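Local structure of signal peptidase I (Enterococcus faecalis, 4ME8) at residues R47-P52 / D115-S120; V56-D61 / F111-N116; P36-G41 / G127-A132. The protein probably cleaves hydrophobic N-terminal signal or leader sequences from secreted proteins, as a serine-type signal peptidase of family S26. All blocks are in the same frame, centred on the assembly; numbering follows the deposited sequence. Where two conformers were deposited one is given.

Contact 1. Residues R47-P52 / D115-S120; sequences RLIGLP and DNRPRS. With EDO (1,2-ethanediol), chain B.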
ATOM      1  N   ARG A  47       2.006   5.597   0.160  1.00 38.71           N
ATOM      2  CA  ARG A  47       1.832   5.380  -1.266  1.00 38.46           C
ATOM      3  C   ARG A  47       0.561   4.579  -1.580  1.00 37.61           C
ATOM      4  O   ARG A  47       0.270   3.556  -0.953  1.00 35.92           O
ATOM      5  CB  ARG A  47       3.058   4.677  -1.857  1.00 38.51           C
ATOM      6  CG  ARG A  47       3.224   4.942  -3.342  1.00 38.61           C
ATOM      7  CD  ARG A  47       4.498   4.334  -3.906  1.00 39.48           C
ATOM      8  NE  ARG A  47       5.693   5.080  -3.509  1.00 40.97           N
ATOM      9  CZ  ARG A  47       6.196   6.127  -4.169  1.00 42.12           C
ATOM     10  NH1 ARG A  47       5.606   6.586  -5.270  1.00 41.58           N
ATOM     11  NH2 ARG A  47       7.293   6.729  -3.717  1.00 43.62           N
ATOM     12  N   LEU A  48      -0.198   5.083  -2.548  1.00 38.39           N
ATOM     13  CA  LEU A  48      -1.397   4.416  -3.015  1.00 37.79           C
ATOM     14  C   LEU A  48      -0.975   3.198  -3.834  1.00 36.49           C
ATOM     15  O   LEU A  48      -0.225   3.323  -4.803  1.00 35.85           O
ATOM     16  CB  LEU A  48      -2.242   5.381  -3.858  1.00 38.88           C
ATOM     17  CG  LEU A  48      -3.561   4.831  -4.413  1.00 39.44           C
ATOM     18  CD1 LEU A  48      -4.327   4.078  -3.330  1.00 40.18           C
ATOM     19  CD2 LEU A  48      -4.397   5.968  -4.970  1.00 41.30           C
ATOM     20  N   ILE A  49      -1.433   2.021  -3.411  1.00 37.23           N
ATOM     21  CA  ILE A  49      -1.035   0.752  -4.031  1.00 37.30           C
ATOM     22  C   ILE A  49      -2.255   0.041  -4.629  1.00 37.08           C
ATOM     23  O   ILE A  49      -2.233  -0.381  -5.793  1.00 37.43           O
ATOM     24  CB  ILE A  49      -0.297  -0.137  -3.005  1.00 38.37           C
ATOM     25  CG1 ILE A  49       1.057   0.499  -2.638  1.00 38.94           C
ATOM     26  CG2 ILE A  49      -0.102  -1.549  -3.527  1.00 39.34           C
ATOM     27  CD1 ILE A  49       2.079   0.564  -3.764  1.00 39.08           C
ATOM     28  N   GLY A  50      -3.322  -0.058  -3.848  1.00 36.55           N
ATOM     29  CA  GLY A  50      -4.547  -0.700  -4.303  1.00 37.48           C
ATOM     30  C   GLY A  50      -5.743   0.229  -4.315  1.00 37.74           C
ATOM     31  O   GLY A  50      -5.963   0.984  -3.368  1.00 37.63           O
ATOM     32  N   LEU A  51      -6.524   0.126  -5.388  1.00 38.30           N
ATOM     33  CA  LEU A  51      -7.698   0.962  -5.650  1.00 40.08           C
ATOM     34  C   LEU A  51      -8.940   0.065  -5.600  1.00 42.17           C
ATOM     35  O   LEU A  51      -8.805  -1.150  -5.718  1.00 41.05           O
ATOM     36  CB  LEU A  51      -7.568   1.579  -7.048  1.00 40.55           C
ATOM     37  CG  LEU A  51      -6.413   2.576  -7.276  1.00 39.90           C
ATOM     38  CD1 LEU A  51      -5.864   2.484  -8.691  1.00 40.77           C
ATOM     39  CD2 LEU A  51      -6.879   3.995  -7.021  1.00 41.10           C
ATOM     40  N   PRO A  52     -10.147   0.655  -5.439  1.00 45.49           N
ATOM     41  CA  PRO A  52     -11.404  -0.107  -5.326  1.00 48.71           C
ATOM     42  C   PRO A  52     -11.587  -1.216  -6.374  1.00 50.26           C
ATOM     43  O   PRO A  52     -11.418  -0.985  -7.578  1.00 51.24           O
ATOM     44  CB  PRO A  52     -12.483   0.960  -5.523  1.00 52.05           C
ATOM     45  CG  PRO A  52     -11.853   2.237  -5.066  1.00 51.17           C
ATOM     46  CD  PRO A  52     -10.373   2.111  -5.316  1.00 47.11           C
ATOM     47  N   ASP A 115       7.109   3.275   1.714  1.00 43.72           N
ATOM     48  CA  ASP A 115       8.326   2.846   1.013  1.00 45.62           C
ATOM     49  C   ASP A 115       9.357   2.208   1.953  1.00 48.54           C
ATOM     50  O   ASP A 115      10.041   1.264   1.547  1.00 50.93           O
ATOM     51  CB  ASP A 115       8.966   4.003   0.249  1.00 46.78           C
ATOM     52  CG  ASP A 115       8.104   4.508  -0.918  1.00 45.41           C
ATOM     53  OD1 ASP A 115       7.030   3.927  -1.236  1.00 42.72           O
ATOM     54  OD2 ASP A 115       8.522   5.510  -1.534  1.00 47.48           O
ATOM     55  N   ASN A 116       9.490   2.734   3.178  1.00 48.58           N
ATOM     56  CA  ASN A 116      10.344   2.098   4.192  0.50 51.80           C
ATOM     57  C   ASN A 116       9.581   0.911   4.800  1.00 51.14           C
ATOM     58  O   ASN A 116       9.193   0.913   5.974  1.00 51.34           O
ATOM     59  CB  ASN A 116      10.808   3.103   5.261  0.50 53.39           C
ATOM     60  CG  ASN A 116      12.081   2.658   5.977  0.50 57.76           C
ATOM     61  OD1 ASN A 116      12.811   1.793   5.497  0.50 60.00           O
ATOM     62  ND2 ASN A 116      12.351   3.258   7.127  0.50 59.61           N
ATOM     63  N   ARG A 117       9.391  -0.112   3.967  1.00 50.89           N
ATOM     64  CA  ARG A 117       8.449  -1.220   4.221  1.00 50.37           C
ATOM     65  C   ARG A 117       8.534  -1.913   5.589  1.00 53.35           C
ATOM     66  O   ARG A 117       7.493  -2.155   6.217  1.00 52.88           O
ATOM     67  CB  ARG A 117       8.534  -2.268   3.092  1.00 50.69           C
ATOM     68  CG  ARG A 117       8.064  -1.783   1.726  1.00 47.79           C
ATOM     69  CD  ARG A 117       6.546  -1.739   1.627  1.00 44.49           C
ATOM     70  NE  ARG A 117       6.084  -0.933   0.495  1.00 41.85           N
ATOM     71  CZ  ARG A 117       5.836  -1.388  -0.730  1.00 41.28           C
ATOM     72  NH1 ARG A 117       6.001  -2.671  -1.023  1.00 42.83           N
ATOM     73  NH2 ARG A 117       5.435  -0.540  -1.681  1.00 39.63           N
ATOM     74  N   PRO A 118       9.754  -2.245   6.055  1.00 57.29           N
ATOM     75  CA  PRO A 118       9.819  -2.892   7.370  1.00 59.97           C
ATOM     76  C   PRO A 118       9.585  -1.971   8.576  1.00 60.00           C
ATOM     77  O   PRO A 118       9.531  -2.460   9.712  1.00 62.01           O
ATOM     78  CB  PRO A 118      11.232  -3.488   7.412  1.00 65.00           C
ATOM     79  CG  PRO A 118      12.007  -2.790   6.347  1.00 64.87           C
ATOM     80  CD  PRO A 118      11.026  -2.338   5.313  1.00 60.06           C
ATOM     81  N   ARG A 119       9.481  -0.663   8.339  1.00 57.71           N
ATOM     82  CA  ARG A 119       9.279   0.317   9.407  1.00 58.17           C
ATOM     83  C   ARG A 119       7.976   1.099   9.209  1.00 53.83           C
ATOM     84  O   ARG A 119       7.746   2.119   9.847  1.00 53.68           O
ATOM     85  CB  ARG A 119      10.486   1.264   9.471  1.00 61.57           C
ATOM     86  CG  ARG A 119      11.626   0.755  10.343  1.00 68.31           C
ATOM     87  CD  ARG A 119      12.992   1.247   9.876  1.00 72.70           C
ATOM     88  NE  ARG A 119      13.612   0.329   8.909  1.00 76.16           N
ATOM     89  CZ  ARG A 119      14.315  -0.768   9.226  1.00 81.93           C
ATOM     90  NH1 ARG A 119      14.512  -1.124  10.501  1.00 83.96           N
ATOM     91  NH2 ARG A 119      14.830  -1.522   8.251  1.00 84.29           N
ATOM     92  N   SER A 120       7.114   0.589   8.338  1.00 51.52           N
ATOM     93  CA  SER A 120       5.891   1.285   7.945  1.00 48.32           C
ATOM     94  C   SER A 120       4.626   0.691   8.574  1.00 48.52           C
ATOM     95  O   SER A 120       4.303  -0.494   8.388  1.00 48.47           O
ATOM     96  CB  SER A 120       5.740   1.271   6.422  1.00 45.58           C
ATOM     97  OG  SER A 120       4.486   1.820   6.048  1.00 42.78           O
TER
HETATM   98  C1  EDO B 200       5.770   8.555   1.892  1.00 49.52           C
HETATM   99  O1  EDO B 200       6.892   8.896   2.721  1.00 62.61           O
HETATM  100  C2  EDO B 200       6.032   7.242   1.159  1.00 52.28           C
HETATM  101  O2  EDO B 200       5.851   6.134   2.044  1.00 46.69           O
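The guanidinium of Arg47 and the carboxylate of Asp115 lie almost in one plane, 5° apart, and meet edge to edge. Tyr74 makes a cation-pi contact with Arg47. Across the shared edge the arginine grips side-on with two nitrogens: NE of Arg47 gives its hydrogen to OD1 of Asp115 at 2.9 Å, and NH2 of Arg47 gives one to OD2 of Asp115 at 2.8 Å. Both bonds are nearly straight (170°), and both oxygens accept through their syn lone pairs, which fixes the rotation of either group. Extended as far as CD, the Arg47 chain bends at chi3 (-74°), bringing its NE edge to the acid. Arg117 meets the other segment by packing, its NH2 4.1 Å from CD1 of Ile49, while its polar end is held by Glu72, Tyr58 and Thr89. The amide N of Asp115 binds O2 of a 1,2-ethanediol, probably from the crystallisation liquor, at 3.1 Å. Ile49 and Gly50 form a classic beta bulge opposite Phe111. This is a bidentate salt bridge tying strand 43-50 of the S26 peptidase fold to the loop after strand 109-113; Arg47 follows Lys46, the predicted active-site lysine, whose NZ is hydrogen-bonded to Ser120 OG in that loop.

Contact 2. Residues V56-D61 / F111-N116; sequences VEYRDD and FVLGDN. With EDO (1,2-ethanediol), chain B.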
ATOM      1  N   VAL A  56      -4.854  -7.365  -4.311  1.00 43.88           N
ATOM      2  CA  VAL A  56      -3.461  -6.997  -4.085  1.00 43.49           C
ATOM      3  C   VAL A  56      -2.714  -8.183  -3.521  1.00 46.46           C
ATOM      4  O   VAL A  56      -3.143  -8.786  -2.537  1.00 48.40           O
ATOM      5  CB  VAL A  56      -3.319  -5.823  -3.095  1.00 42.39           C
ATOM      6  CG1 VAL A  56      -1.843  -5.538  -2.817  1.00 42.25           C
ATOM      7  CG2 VAL A  56      -4.023  -4.584  -3.640  1.00 40.23           C
ATOM      8  N   GLU A  57      -1.601  -8.524  -4.154  1.00 48.16           N
ATOM      9  CA  GLU A  57      -0.766  -9.612  -3.684  1.00 52.10           C
ATOM     10  C   GLU A  57       0.707  -9.236  -3.784  1.00 52.77           C
ATOM     11  O   GLU A  57       1.137  -8.596  -4.741  1.00 50.90           O
ATOM     12  CB  GLU A  57      -1.054 -10.915  -4.458  1.00 55.09           C
ATOM     13  CG  GLU A  57      -0.085 -12.052  -4.125  1.00 60.42           C
ATOM     14  CD  GLU A  57      -0.565 -13.447  -4.535  1.00 66.25           C
ATOM     15  OE1 GLU A  57      -1.426 -13.583  -5.432  1.00 66.96           O
ATOM     16  OE2 GLU A  57      -0.056 -14.431  -3.955  1.00 73.48           O
ATOM     17  N   TYR A  58       1.464  -9.628  -2.766  1.00 55.53           N
ATOM     18  CA  TYR A  58       2.911  -9.673  -2.850  1.00 57.69           C
ATOM     19  C   TYR A  58       3.336 -11.127  -2.760  1.00 62.66           C
ATOM     20  O   TYR A  58       2.916 -11.842  -1.854  1.00 64.27           O
ATOM     21  CB  TYR A  58       3.553  -8.867  -1.726  1.00 57.42           C
ATOM     22  CG  TYR A  58       3.918  -7.469  -2.134  1.00 54.69           C
ATOM     23  CD1 TYR A  58       2.967  -6.465  -2.147  1.00 51.95           C
ATOM     24  CD2 TYR A  58       5.217  -7.151  -2.523  1.00 56.89           C
ATOM     25  CE1 TYR A  58       3.295  -5.183  -2.525  1.00 50.30           C
ATOM     26  CE2 TYR A  58       5.553  -5.869  -2.902  1.00 54.55           C
ATOM     27  CZ  TYR A  58       4.586  -4.896  -2.907  1.00 51.63           C
ATOM     28  OH  TYR A  58       4.900  -3.611  -3.277  1.00 52.27           O
ATOM     29  N   ARG A  59       4.137 -11.561  -3.724  1.00 65.97           N
ATOM     30  CA  ARG A  59       4.741 -12.884  -3.715  1.00 73.41           C
ATOM     31  C   ARG A  59       6.173 -12.732  -4.230  1.00 76.78           C
ATOM     32  O   ARG A  59       6.392 -12.170  -5.308  1.00 74.18           O
ATOM     33  CB  ARG A  59       3.939 -13.865  -4.586  1.00 76.51           C
ATOM     34  CG  ARG A  59       4.491 -15.286  -4.589  1.00 86.15           C
ATOM     35  CD  ARG A  59       3.532 -16.308  -5.197  1.00 91.39           C
ATOM     36  NE  ARG A  59       3.580 -16.354  -6.664  1.00 92.28           N
ATOM     37  CZ  ARG A  59       2.711 -15.769  -7.496  1.00 91.60           C
ATOM     38  NH1 ARG A  59       1.677 -15.058  -7.046  1.00 87.25           N
ATOM     39  NH2 ARG A  59       2.879 -15.897  -8.810  1.00 94.33           N
ATOM     40  N   ASP A  60       7.138 -13.215  -3.443  1.00 81.37           N
ATOM     41  CA  ASP A  60       8.568 -13.133  -3.775  1.00 85.09           C
ATOM     42  C   ASP A  60       9.030 -11.697  -4.030  1.00 79.77           C
ATOM     43  O   ASP A  60       9.876 -11.438  -4.891  1.00 80.04           O
ATOM     44  CB  ASP A  60       8.901 -14.048  -4.959  1.00 91.64           C
ATOM     45  CG  ASP A  60       8.812 -15.521  -4.597  1.00100.18           C
ATOM     46  OD1 ASP A  60       9.411 -15.920  -3.575  1.00108.04           O
ATOM     47  OD2 ASP A  60       8.152 -16.283  -5.336  1.00103.51           O
ATOM     48  N   ASP A  61       8.459 -10.776  -3.255  1.00 74.51           N
ATOM     49  CA  ASP A  61       8.829  -9.363  -3.259  1.00 71.08           C
ATOM     50  C   ASP A  61       8.336  -8.585  -4.491  1.00 66.82           C
ATOM     51  O   ASP A  61       8.802  -7.468  -4.745  1.00 65.22           O
ATOM     52  CB  ASP A  61      10.346  -9.202  -3.099  1.00 76.76           C
ATOM     53  CG  ASP A  61      10.715  -8.086  -2.149  1.00 77.65           C
ATOM     54  OD1 ASP A  61       9.892  -7.760  -1.274  1.00 74.91           O
ATOM     55  OD2 ASP A  61      11.836  -7.549  -2.258  1.00 84.04           O
ATOM     56  N   PHE A 111      -5.869   0.803  -0.472  1.00 40.00           N
ATOM     57  CA  PHE A 111      -4.823   0.032   0.179  1.00 39.79           C
ATOM     58  C   PHE A 111      -3.534   0.795  -0.047  1.00 39.15           C
ATOM     59  O   PHE A 111      -3.190   1.116  -1.192  1.00 39.01           O
ATOM     60  CB  PHE A 111      -4.711  -1.364  -0.444  1.00 40.36           C
ATOM     61  CG  PHE A 111      -3.765  -2.272   0.283  1.00 40.55           C
ATOM     62  CD1 PHE A 111      -4.188  -2.988   1.387  1.00 42.37           C
ATOM     63  CD2 PHE A 111      -2.445  -2.393  -0.127  1.00 39.31           C
ATOM     64  CE1 PHE A 111      -3.310  -3.821   2.070  1.00 44.21           C
ATOM     65  CE2 PHE A 111      -1.563  -3.210   0.552  1.00 40.48           C
ATOM     66  CZ  PHE A 111      -1.992  -3.930   1.651  1.00 43.25           C
ATOM     67  N   VAL A 112      -2.837   1.125   1.036  1.00 40.19           N
ATOM     68  CA  VAL A 112      -1.612   1.935   0.942  1.00 39.42           C
ATOM     69  C   VAL A 112      -0.429   1.230   1.612  1.00 39.74           C
ATOM     70  O   VAL A 112      -0.619   0.401   2.486  1.00 40.33           O
ATOM     71  CB  VAL A 112      -1.806   3.341   1.544  1.00 40.38           C
ATOM     72  CG1 VAL A 112      -2.991   4.053   0.887  1.00 40.45           C
ATOM     73  CG2 VAL A 112      -1.971   3.285   3.062  1.00 42.01           C
ATOM     74  N   LEU A 113       0.783   1.533   1.159  1.00 39.50           N
ATOM     75  CA  LEU A 113       2.002   0.984   1.747  1.00 39.60           C
ATOM     76  C   LEU A 113       3.055   2.084   1.827  1.00 40.05           C
ATOM     77  O   LEU A 113       3.081   2.969   0.977  1.00 39.82           O
ATOM     78  CB  LEU A 113       2.546  -0.158   0.895  1.00 39.71           C
ATOM     79  CG  LEU A 113       1.727  -1.433   0.697  1.00 39.73           C
ATOM     80  CD1 LEU A 113       2.452  -2.339  -0.277  1.00 40.57           C
ATOM     81  CD2 LEU A 113       1.481  -2.179   1.999  1.00 41.56           C
ATOM     82  N   GLY A 114       3.922   2.020   2.835  1.00 40.84           N
ATOM     83  CA  GLY A 114       5.035   2.958   2.943  1.00 41.92           C
ATOM     84  C   GLY A 114       6.304   2.403   2.323  1.00 43.18           C
ATOM     85  O   GLY A 114       6.567   1.201   2.426  1.00 44.07           O
ATOM     86  N   ASP A 115       7.109   3.275   1.714  1.00 43.72           N
ATOM     87  CA  ASP A 115       8.326   2.846   1.013  1.00 45.62           C
ATOM     88  C   ASP A 115       9.357   2.208   1.953  1.00 48.54           C
ATOM     89  O   ASP A 115      10.041   1.264   1.547  1.00 50.93           O
ATOM     90  CB  ASP A 115       8.966   4.003   0.249  1.00 46.78           C
ATOM     91  CG  ASP A 115       8.104   4.508  -0.918  1.00 45.41           C
ATOM     92  OD1 ASP A 115       7.030   3.927  -1.236  1.00 42.72           O
ATOM     93  OD2 ASP A 115       8.522   5.510  -1.534  1.00 47.48           O
ATOM     94  N   ASN A 116       9.490   2.734   3.178  1.00 48.58           N
ATOM     95  CA  ASN A 116      10.344   2.098   4.192  0.50 51.80           C
ATOM     96  C   ASN A 116       9.581   0.911   4.800  1.00 51.14           C
ATOM     97  O   ASN A 116       9.193   0.913   5.974  1.00 51.34           O
ATOM     98  CB  ASN A 116      10.808   3.103   5.261  0.50 53.39           C
ATOM     99  CG  ASN A 116      12.081   2.658   5.977  0.50 57.76           C
ATOM    100  OD1 ASN A 116      12.811   1.793   5.497  0.50 60.00           O
ATOM    101  ND2 ASN A 116      12.351   3.258   7.127  0.50 59.61           N
TER
HETATM  102  C1  EDO B 200       5.770   8.555   1.892  1.00 49.52           C
HETATM  103  O1  EDO B 200       6.892   8.896   2.721  1.00 62.61           O
HETATM  104  C2  EDO B 200       6.032   7.242   1.159  1.00 52.28           C
HETATM  105  O2  EDO B 200       5.851   6.134   2.044  1.00 46.69           O
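Val56 and Tyr58 meet Phe111 and Leu113 in a sheet-against-sheet contact of the S26 peptidase fold: strand 56-59 belongs to the four-stranded antiparallel sheet, strand 109-113 to the five-stranded one. The touching parts of the strands run 30° apart, and the interface between them is buried.

What joins the segments is apolar. Methyl CG1 of Val56 comes obliquely to the ring of Phe111, 4.1 Å from its CE2 and hardly farther from CD2. That methyl stands anti to the backbone N of Val56 (chi1 176°), while the Phe111 ring, also carried anti to its own N (chi1 -173°), reaches out to meet it. Two residues on along both strands, Leu113 and Tyr58 approach from opposite directions. Phe92, of the neighbouring strand 92-93, meets the Tyr58 ring with the two planes at about 25°, and Leu94 packs on Phe111, so the seam is continued by residues of the smaller sheet and of the chain after it.

Polar interactions lie at the margins of this seam. The hydroxyl of Tyr58 hydrogen-bonds to Glu72 and Arg117, so its polar end is satisfied beyond the apolar patch. On the far side of strand 56-59, a salt bridge runs along the strand from NH1 of Arg59 to OE2 of Glu57, 3.6 Å apart, with the carboxylate carbon in the plane of the guanidinium at its edge. Within the apolar seam the shortest approach is that of CD1 of Leu113, which stops 3.7 Å from CE1 of Tyr58 and reaches its ring obliquely.

Contact 3. Residues P36-G41 / G127-A132; sequences PSPRNG and GFVKQA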
ATOM      1  N   PRO A  36      -5.460  11.043   7.658  1.00 58.58           N
ATOM      2  CA  PRO A  36      -5.339  10.670   9.062  1.00 60.76           C
ATOM      3  C   PRO A  36      -5.216   9.157   9.200  1.00 59.27           C
ATOM      4  O   PRO A  36      -5.986   8.419   8.575  1.00 58.25           O
ATOM      5  CB  PRO A  36      -6.653  11.168   9.686  1.00 65.14           C
ATOM      6  CG  PRO A  36      -7.314  12.012   8.653  1.00 66.21           C
ATOM      7  CD  PRO A  36      -6.819  11.507   7.341  1.00 61.65           C
ATOM      8  N   SER A  37      -4.248   8.701   9.993  1.00 60.29           N
ATOM      9  CA  SER A  37      -4.034   7.264  10.192  1.00 60.88           C
ATOM     10  C   SER A  37      -5.293   6.596  10.745  1.00 61.91           C
ATOM     11  O   SER A  37      -5.886   7.104  11.680  1.00 65.04           O
ATOM     12  CB  SER A  37      -2.868   6.986  11.142  1.00 62.51           C
ATOM     13  OG  SER A  37      -2.826   5.597  11.476  1.00 64.25           O
ATOM     14  N   PRO A  38      -5.703   5.462  10.149  1.00 60.97           N
ATOM     15  CA  PRO A  38      -6.829   4.679  10.667  1.00 63.45           C
ATOM     16  C   PRO A  38      -6.611   4.180  12.085  1.00 66.38           C
ATOM     17  O   PRO A  38      -7.581   3.890  12.787  1.00 70.37           O
ATOM     18  CB  PRO A  38      -6.910   3.495   9.704  1.00 60.65           C
ATOM     19  CG  PRO A  38      -6.338   4.003   8.433  1.00 57.82           C
ATOM     20  CD  PRO A  38      -5.269   4.982   8.822  1.00 57.38           C
ATOM     21  N   ARG A  39      -5.348   4.078  12.495  1.00 65.51           N
ATOM     22  CA  ARG A  39      -5.017   3.685  13.857  1.00 69.15           C
ATOM     23  C   ARG A  39      -5.340   4.779  14.867  1.00 72.66           C
ATOM     24  O   ARG A  39      -6.174   4.581  15.742  1.00 76.47           O
ATOM     25  CB  ARG A  39      -3.540   3.283  13.975  1.00 67.00           C
ATOM     26  CG  ARG A  39      -3.302   2.333  15.138  1.00 69.83           C
ATOM     27  CD  ARG A  39      -1.883   1.798  15.181  1.00 67.84           C
ATOM     28  NE  ARG A  39      -1.561   0.881  14.083  1.00 63.83           N
ATOM     29  CZ  ARG A  39      -1.951  -0.393  14.011  1.00 65.68           C
ATOM     30  NH1 ARG A  39      -2.726  -0.931  14.943  1.00 68.01           N
ATOM     31  NH2 ARG A  39      -1.578  -1.136  12.976  1.00 65.00           N
ATOM     32  N   ASN A  40      -4.693   5.932  14.735  1.00 72.76           N
ATOM     33  CA  ASN A  40      -4.747   6.964  15.777  1.00 78.00           C
ATOM     34  C   ASN A  40      -5.130   8.374  15.302  1.00 77.97           C
ATOM     35  O   ASN A  40      -5.090   9.323  16.092  1.00 80.89           O
ATOM     36  CB  ASN A  40      -3.399   7.017  16.495  1.00 80.25           C
ATOM     37  CG  ASN A  40      -2.246   7.347  15.558  1.00 79.83           C
ATOM     38  OD1 ASN A  40      -2.378   7.293  14.333  1.00 75.77           O
ATOM     39  ND2 ASN A  40      -1.103   7.688  16.136  1.00 85.17           N
ATOM     40  N   GLY A  41      -5.500   8.516  14.033  1.00 74.29           N
ATOM     41  CA  GLY A  41      -5.864   9.823  13.473  1.00 76.48           C
ATOM     42  C   GLY A  41      -4.712  10.790  13.190  1.00 75.44           C
ATOM     43  O   GLY A  41      -4.954  11.948  12.841  1.00 75.50           O
ATOM     44  N   GLY A 127      -5.134  -1.686   8.066  1.00 52.87           N
ATOM     45  CA  GLY A 127      -6.269  -1.976   7.194  1.00 52.50           C
ATOM     46  C   GLY A 127      -6.489  -0.896   6.156  1.00 49.82           C
ATOM     47  O   GLY A 127      -5.623  -0.059   5.939  1.00 48.57           O
ATOM     48  N   PHE A 128      -7.657  -0.904   5.524  1.00 50.24           N
ATOM     49  CA  PHE A 128      -7.937   0.003   4.410  1.00 48.77           C
ATOM     50  C   PHE A 128      -8.127   1.451   4.867  1.00 49.83           C
ATOM     51  O   PHE A 128      -8.544   1.707   5.998  1.00 51.44           O
ATOM     52  CB  PHE A 128      -9.173  -0.456   3.621  1.00 50.32           C
ATOM     53  CG  PHE A 128      -9.042  -1.834   3.021  1.00 50.07           C
ATOM     54  CD1 PHE A 128      -8.169  -2.071   1.959  1.00 46.75           C
ATOM     55  CD2 PHE A 128      -9.801  -2.902   3.513  1.00 52.99           C
ATOM     56  CE1 PHE A 128      -8.054  -3.339   1.404  1.00 46.39           C
ATOM     57  CE2 PHE A 128      -9.682  -4.172   2.963  1.00 52.59           C
ATOM     58  CZ  PHE A 128      -8.806  -4.387   1.907  1.00 49.56           C
ATOM     59  N   VAL A 129      -7.826   2.389   3.963  1.00 48.42           N
ATOM     60  CA  VAL A 129      -7.978   3.819   4.228  1.00 50.06           C
ATOM     61  C   VAL A 129      -9.210   4.367   3.503  1.00 52.63           C
ATOM     62  O   VAL A 129      -9.392   4.110   2.317  1.00 51.42           O
ATOM     63  CB  VAL A 129      -6.723   4.595   3.755  1.00 47.54           C
ATOM     64  CG1 VAL A 129      -6.908   6.102   3.934  1.00 48.70           C
ATOM     65  CG2 VAL A 129      -5.487   4.086   4.491  1.00 46.03           C
ATOM     66  N   LYS A 130     -10.053   5.122   4.201  1.00 57.04           N
ATOM     67  CA  LYS A 130     -11.216   5.737   3.547  1.00 61.10           C
ATOM     68  C   LYS A 130     -10.752   6.822   2.580  1.00 59.68           C
ATOM     69  O   LYS A 130     -10.019   7.726   2.974  1.00 59.62           O
ATOM     70  CB  LYS A 130     -12.224   6.300   4.570  1.00 67.05           C
ATOM     71  CG  LYS A 130     -13.022   5.211   5.276  1.00 70.44           C
ATOM     72  CD  LYS A 130     -14.300   5.683   5.956  1.00 77.97           C
ATOM     73  CE  LYS A 130     -15.298   4.525   6.026  1.00 81.13           C
ATOM     74  NZ  LYS A 130     -16.371   4.690   7.046  1.00 88.56           N
ATOM     75  N   GLN A 131     -11.161   6.701   1.314  1.00 59.06           N
ATOM     76  CA  GLN A 131     -10.902   7.726   0.291  1.00 58.80           C
ATOM     77  C   GLN A 131     -11.263   9.128   0.779  1.00 61.84           C
ATOM     78  O   GLN A 131     -10.463  10.054   0.653  1.00 60.93           O
ATOM     79  CB  GLN A 131     -11.704   7.442  -0.984  1.00 60.29           C
ATOM     80  CG  GLN A 131     -11.242   6.241  -1.789  1.00 56.77           C
ATOM     81  CD  GLN A 131     -11.869   6.167  -3.179  1.00 58.63           C
ATOM     82  OE1 GLN A 131     -12.581   7.060  -3.614  1.00 60.28           O
ATOM     83  NE2 GLN A 131     -11.591   5.085  -3.883  1.00 59.74           N
ATOM     84  N   ALA A 132     -12.462   9.266   1.343  1.00 65.92           N
ATOM     85  CA  ALA A 132     -12.967  10.551   1.822  1.00 70.51           C
ATOM     86  C   ALA A 132     -12.057  11.245   2.848  1.00 70.86           C
ATOM     87  O   ALA A 132     -12.114  12.467   2.994  1.00 74.71           O
ATOM     88  CB  ALA A 132     -14.356  10.372   2.400  1.00 75.72           C
TER
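A small van der Waals contact joins the loop between strands 32-36 and 43-50 to strand 129-130, at the margin of the five-stranded antiparallel sheet. One proline ring carries it. CG of Pro38 lies 4.0 Å from CG2 of Val129 and is equally close to the backbone O of Phe128, so one ring carbon spans both residues. The side chains of Pro38 and Val129 cross at about a right angle, and Val129 offers the methyl that stands beside its backbone N, its other methyl being anti to that N (chi1 176°). The ring of Phe128 takes no part: its CB points away from the loop, and the ring packs on Met109 and Phe111. The loop is shaped by its own bonds. OG of Ser37 accepts from N of Arg39 at 3.1 Å, an ST turn across Pro38, and N of Gly41 hydrogen-bonds to O of Ser37 at 2.8 Å, with Gly41 at positive phi. The side chain of Arg39, ending the ST turn, forms a salt bridge with Asp121. Phe126 of helix 123-126 touches Ser37, Pro38 and Arg39, so the turn sits against that short helix as well as strand 129-130, which pairs in turn with strand 109-113.

Overall arrangement
The three contacts illustrate how one sheet can serve several interfaces: strand 109-113 of the five-stranded sheet supplies one side of contact 2, leads into the loop of contact 1 and pairs with strand 129-130 of contact 3. Contacts 1 and 2, with centres about 6 Å apart, share Asp115 and Asn116 and a probable hydrogen bond of 2.7 Å between Arg117 NH1 and Tyr58 OH. Contact 3 lies farther out, its centre about 13 Å from that of contact 1 and about 17 Å from that of contact 2, yet Val112 CG2 and Val129 CG2 pack at 3.9 Å. The predicted catalytic Lys46 lies, side chain to side chain, about 5 Å from Arg47, about 6 Å from Leu113 and about 7 Å from Val129.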